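Local coordinates for protein sulfide-quinone reductase (Aquifex aeolicus, PDB 3HYW) that oxidises hydrogen sulfide and passes the electrons through FAD to a quinone, building up polysulfur that is released typically as cyclooctasulfur, at residues A[60-63]-A[64-67]; A[255-258]-A[259-262]. All coordinates share one frame; numbering follows the deposited sequence.

Contact 1: A[60-63]-A[64-67]; sequences VPLA and PLLP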
ATOM      1  N   VAL A  60      13.779   6.607  40.089  1.00 33.15           N
ATOM      2  CA  VAL A  60      14.569   6.036  41.179  1.00 32.49           C
ATOM      3  C   VAL A  60      15.503   7.107  41.767  1.00 32.42           C
ATOM      4  O   VAL A  60      16.411   7.576  41.074  1.00 32.47           O
ATOM      5  CB  VAL A  60      15.419   4.824  40.685  1.00 32.54           C
ATOM      6  CG1 VAL A  60      16.176   4.174  41.845  1.00 31.68           C
ATOM      7  CG2 VAL A  60      14.541   3.780  39.997  1.00 32.12           C
ATOM      8  N   PRO A  61      15.283   7.508  43.038  1.00 32.25           N
ATOM      9  CA  PRO A  61      16.244   8.412  43.690  1.00 31.97           C
ATOM     10  C   PRO A  61      17.640   7.772  43.805  1.00 31.96           C
ATOM     11  O   PRO A  61      17.775   6.643  44.297  1.00 32.05           O
ATOM     12  CB  PRO A  61      15.617   8.651  45.070  1.00 31.94           C
ATOM     13  CG  PRO A  61      14.158   8.345  44.879  1.00 31.95           C
ATOM     14  CD  PRO A  61      14.152   7.193  43.929  1.00 31.99           C
ATOM     15  N   LEU A  62      18.655   8.499  43.349  1.00 31.63           N
ATOM     16  CA  LEU A  62      20.014   7.964  43.186  1.00 31.89           C
ATOM     17  C   LEU A  62      20.933   8.081  44.401  1.00 32.24           C
ATOM     18  O   LEU A  62      21.793   7.222  44.608  1.00 32.25           O
ATOM     19  CB  LEU A  62      20.686   8.612  41.975  1.00 31.95           C
ATOM     20  CG  LEU A  62      19.981   8.354  40.637  1.00 31.91           C
ATOM     21  CD1 LEU A  62      20.602   9.161  39.507  1.00 32.34           C
ATOM     22  CD2 LEU A  62      19.992   6.864  40.315  1.00 33.05           C
ATOM     23  N   ALA A  63      20.762   9.141  45.190  1.00 32.35           N
ATOM     24  CA  ALA A  63      21.627   9.393  46.348  1.00 32.54           C
ATOM     25  C   ALA A  63      21.627   8.262  47.379  1.00 32.38           C
ATOM     26  O   ALA A  63      22.695   7.875  47.850  1.00 32.81           O
ATOM     27  CB  ALA A  63      21.296  10.731  47.005  1.00 32.57           C
ATOM     28  N   PRO A  64      20.441   7.729  47.743  1.00 32.55           N
ATOM     29  CA  PRO A  64      20.516   6.608  48.689  1.00 32.77           C
ATOM     30  C   PRO A  64      20.828   5.261  48.033  1.00 32.97           C
ATOM     31  O   PRO A  64      21.136   4.297  48.734  1.00 33.65           O
ATOM     32  CB  PRO A  64      19.122   6.584  49.326  1.00 32.81           C
ATOM     33  CG  PRO A  64      18.224   7.221  48.326  1.00 32.73           C
ATOM     34  CD  PRO A  64      19.047   8.074  47.399  1.00 32.19           C
ATOM     35  N   LEU A  65      20.765   5.208  46.708  1.00 33.03           N
ATOM     36  CA  LEU A  65      20.921   3.963  45.973  1.00 32.84           C
ATOM     37  C   LEU A  65      22.367   3.667  45.561  1.00 32.91           C
ATOM     38  O   LEU A  65      22.880   2.588  45.840  1.00 32.57           O
ATOM     39  CB  LEU A  65      20.015   3.969  44.738  1.00 32.88           C
ATOM     40  CG  LEU A  65      20.096   2.739  43.833  1.00 32.57           C
ATOM     41  CD1 LEU A  65      19.473   1.525  44.516  1.00 32.72           C
ATOM     42  CD2 LEU A  65      19.424   3.035  42.525  1.00 32.44           C
ATOM     43  N   LEU A  66      23.016   4.626  44.902  1.00 32.82           N
ATOM     44  CA  LEU A  66      24.333   4.385  44.292  1.00 32.89           C
ATOM     45  C   LEU A  66      25.487   3.975  45.240  1.00 33.22           C
ATOM     46  O   LEU A  66      26.314   3.157  44.844  1.00 32.67           O
ATOM     47  CB  LEU A  66      24.732   5.531  43.347  1.00 33.00           C
ATOM     48  CG  LEU A  66      23.740   5.806  42.206  1.00 32.64           C
ATOM     49  CD1 LEU A  66      24.219   6.944  41.316  1.00 32.47           C
ATOM     50  CD2 LEU A  66      23.484   4.553  41.377  1.00 32.48           C
ATOM     51  N   PRO A  67      25.540   4.525  46.481  1.00 33.51           N
ATOM     52  CA  PRO A  67      26.530   4.062  47.479  1.00 33.93           C
ATOM     53  C   PRO A  67      26.463   2.559  47.796  1.00 34.10           C
ATOM     54  O   PRO A  67      27.489   1.955  48.103  1.00 33.86           O
ATOM     55  CB  PRO A  67      26.175   4.875  48.728  1.00 33.86           C
ATOM     56  CG  PRO A  67      25.535   6.102  48.190  1.00 34.27           C
ATOM     57  CD  PRO A  67      24.733   5.635  47.017  1.00 33.52           C
TER
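The ring of Pro64 has Pro61 O standing over one face, 3.6 Å from Pro64 CD, while the methyl of Ala63 lies at the N-CD edge, its CB 3.5 Å from Pro64 CD. A second ring, that of Pro67, turns its CD and CG to Ala63 O, and Pro67 CD comes within 3.1 Å of that oxygen. Proline suits this place at a price: it fixes the backbone bend, but Pro67 has no N-H to offer the carbonyl four residues back, so a ring CH2 meets it instead. The carbonyl of Leu62 does better. Leu66 N donates to Leu62 O over 2.9 Å, straight at 178°, and Leu65 N adds a weak bond of 3.1 Å to Leu62 O. Two amides thus converge on one buried residue's oxygen and curl the chain into a helical turn. On its inner side Leu66 CD1 packs 4.0 Å from Leu62 CB, and both leucines reach Phe73 of strand 71-74. Cutting Leu66 back to an alanine is likely to open a gap between Leu62 CB, Ile71 and Tyr19, leaving the turn less firmly seated on the sheet. Leu65 swings its branch back along the chain, CG anti to the backbone N (chi1 178°), which brings its CD2 3.5 Å from CG1 of Val60, whose side chain also packs against Leu390 and Val393 of helix 376-395. Branched, apolar side chains suit the buried Val60, Leu62 and Leu66, whereas the prolines and Ala63 are exposed. This is a compact turn of mixed 3-10 and alpha bonding, leading out of strand 59-61 and packing against helix 12-24 and strand 71-74 of the FAD-binding Rossmann fold, with the Leu62 side chain about 6 Å from the bound FAD.

Contact 2: A[255-258]-A[259-262]; sequences QGPE and VVAS. With SO4 (sulfate ion), chain N.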
ATOM      1  N   GLN A 255      20.466  18.685  20.540  1.00 35.40           N
ATOM      2  CA  GLN A 255      21.861  19.082  20.397  1.00 36.23           C
ATOM      3  C   GLN A 255      22.623  18.539  21.600  1.00 36.21           C
ATOM      4  O   GLN A 255      22.029  17.951  22.506  1.00 36.39           O
ATOM      5  CB  GLN A 255      22.014  20.609  20.274  1.00 36.04           C
ATOM      6  CG  GLN A 255      21.670  21.422  21.536  1.00 36.81           C
ATOM      7  CD  GLN A 255      21.974  22.919  21.396  1.00 37.99           C
ATOM      8  OE1 GLN A 255      22.862  23.321  20.643  1.00 39.41           O
ATOM      9  NE2 GLN A 255      21.239  23.744  22.137  1.00 39.63           N
ATOM     10  N   GLY A 256      23.939  18.718  21.596  1.00 36.35           N
ATOM     11  CA  GLY A 256      24.748  18.391  22.755  1.00 36.04           C
ATOM     12  C   GLY A 256      24.769  19.543  23.745  1.00 36.12           C
ATOM     13  O   GLY A 256      24.361  20.660  23.420  1.00 35.67           O
ATOM     14  N   PRO A 257      25.264  19.278  24.963  1.00 36.24           N
ATOM     15  CA  PRO A 257      25.253  20.260  26.034  1.00 36.08           C
ATOM     16  C   PRO A 257      26.487  21.153  26.013  1.00 35.90           C
ATOM     17  O   PRO A 257      27.444  20.896  25.267  1.00 36.21           O
ATOM     18  CB  PRO A 257      25.257  19.383  27.282  1.00 36.05           C
ATOM     19  CG  PRO A 257      26.109  18.214  26.886  1.00 36.44           C
ATOM     20  CD  PRO A 257      25.877  18.009  25.397  1.00 36.20           C
ATOM     21  N   GLU A 258      26.461  22.190  26.841  1.00 35.44           N
ATOM     22  CA  GLU A 258      27.578  23.111  26.962  1.00 34.75           C
ATOM     23  C   GLU A 258      28.801  22.475  27.613  1.00 34.17           C
ATOM     24  O   GLU A 258      29.927  22.852  27.308  1.00 34.06           O
ATOM     25  CB  GLU A 258      27.148  24.372  27.712  1.00 35.02           C
ATOM     26  CG  GLU A 258      26.131  25.194  26.939  1.00 35.60           C
ATOM     27  CD  GLU A 258      26.665  25.656  25.592  1.00 37.28           C
ATOM     28  OE1 GLU A 258      27.587  26.498  25.586  1.00 36.77           O
ATOM     29  OE2 GLU A 258      26.162  25.181  24.545  1.00 37.51           O
ATOM     30  N   VAL A 259      28.578  21.501  28.491  1.00 33.57           N
ATOM     31  CA  VAL A 259      29.686  20.768  29.117  1.00 32.76           C
ATOM     32  C   VAL A 259      30.541  20.052  28.060  1.00 32.37           C
ATOM     33  O   VAL A 259      31.769  20.010  28.172  1.00 32.14           O
ATOM     34  CB  VAL A 259      29.198  19.787  30.236  1.00 32.85           C
ATOM     35  CG1 VAL A 259      28.295  18.706  29.684  1.00 32.05           C
ATOM     36  CG2 VAL A 259      30.380  19.170  30.973  1.00 32.66           C
ATOM     37  N   VAL A 260      29.893  19.507  27.032  1.00 31.86           N
ATOM     38  CA  VAL A 260      30.618  18.885  25.926  1.00 31.88           C
ATOM     39  C   VAL A 260      31.347  19.953  25.098  1.00 31.95           C
ATOM     40  O   VAL A 260      32.539  19.818  24.822  1.00 31.44           O
ATOM     41  CB  VAL A 260      29.707  17.991  25.056  1.00 31.86           C
ATOM     42  CG1 VAL A 260      30.440  17.504  23.821  1.00 32.74           C
ATOM     43  CG2 VAL A 260      29.249  16.784  25.857  1.00 31.47           C
ATOM     44  N   ALA A 261      30.624  21.013  24.727  1.00 32.28           N
ATOM     45  CA  ALA A 261      31.204  22.162  24.013  1.00 32.72           C
ATOM     46  C   ALA A 261      32.454  22.726  24.702  1.00 33.01           C
ATOM     47  O   ALA A 261      33.374  23.196  24.039  1.00 33.28           O
ATOM     48  CB  ALA A 261      30.153  23.253  23.824  1.00 32.69           C
ATOM     49  N   SER A 262      32.489  22.655  26.030  1.00 33.37           N
ATOM     50  CA  SER A 262      33.615  23.167  26.811  1.00 33.71           C
ATOM     51  C   SER A 262      34.938  22.414  26.586  1.00 33.64           C
ATOM     52  O   SER A 262      36.011  22.963  26.826  1.00 33.78           O
ATOM     53  CB  SER A 262      33.262  23.197  28.300  1.00 33.78           C
ATOM     54  OG  SER A 262      33.259  21.892  28.853  1.00 34.93           O
TER
HETATM   55  S   SO4 N 433      24.524  21.918  29.973  0.50 32.02           S
HETATM   56  O1  SO4 N 433      24.093  23.024  30.811  0.50 32.04           O
HETATM   57  O2  SO4 N 433      24.172  22.252  28.595  0.50 31.58           O
HETATM   58  O3  SO4 N 433      25.963  21.711  30.100  0.50 29.31           O
HETATM   59  O4  SO4 N 433      23.814  20.713  30.394  0.50 31.34           O
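Glu258 N and Val259 N, consecutive amides in the first turn of a short helix, grip a sulfate ion in the manner of a helix N-terminal anion site. Glu258 N gives a nearly straight bond to sulfate O2 (2.9 Å, 168°), and Val259 N reaches O3 at 3.1 Å; Lys77 and Lys108 supply further bonds to this ion, which probably came from the crystallisation liquor. Pro257 sets the amides in place from the N-cap, where the lack of an N-H costs the helix nothing. Its carbonyl starts the helical bonding, Ala261 N lying 3.2 Å from Pro257 O, while Val260 N adds a weak bond to the same oxygen. The ring is wedged against both valines: Pro257 CG is 3.6 Å from Val259 CG1 and also 3.6 Å from Val260 CG2. Val259 CG1 stands between its own backbone N and carbonyl carbon (chi1 63°), which brings it to the proline; beyond them, Val259 touches FAD and Pro257 touches Thr105. Glu258, whose charge probably suits a helix start, has a bent chain (chi2 -60°) and Glu258 OE2 forms a salt bridge with Lys273 NZ, while Ser262 N donates to Glu258 O over 2.9 Å.

In the fold
From the N terminus, the chain runs through strand 4-8, helix 12-24 and strand 38-40 before strand 59-61 enters contact 1, a turn closed within eight residues on the way to strand 71-74. Contact 2 opens far later, where strand 247-255 of the mixed sheet gives way to helix 258-261. The two follow in series, neither nested nor crossing, and do not touch: their centres are 26 Å apart and their nearest atoms about 16 Å. Contact 1 joins helices 12-24 and 376-395 to the border strand of the parallel sheet; contact 2 sets the mixed sheet's exit against strand 78-82. Both approach the FAD, through Leu62 at a distance and Val259 directly.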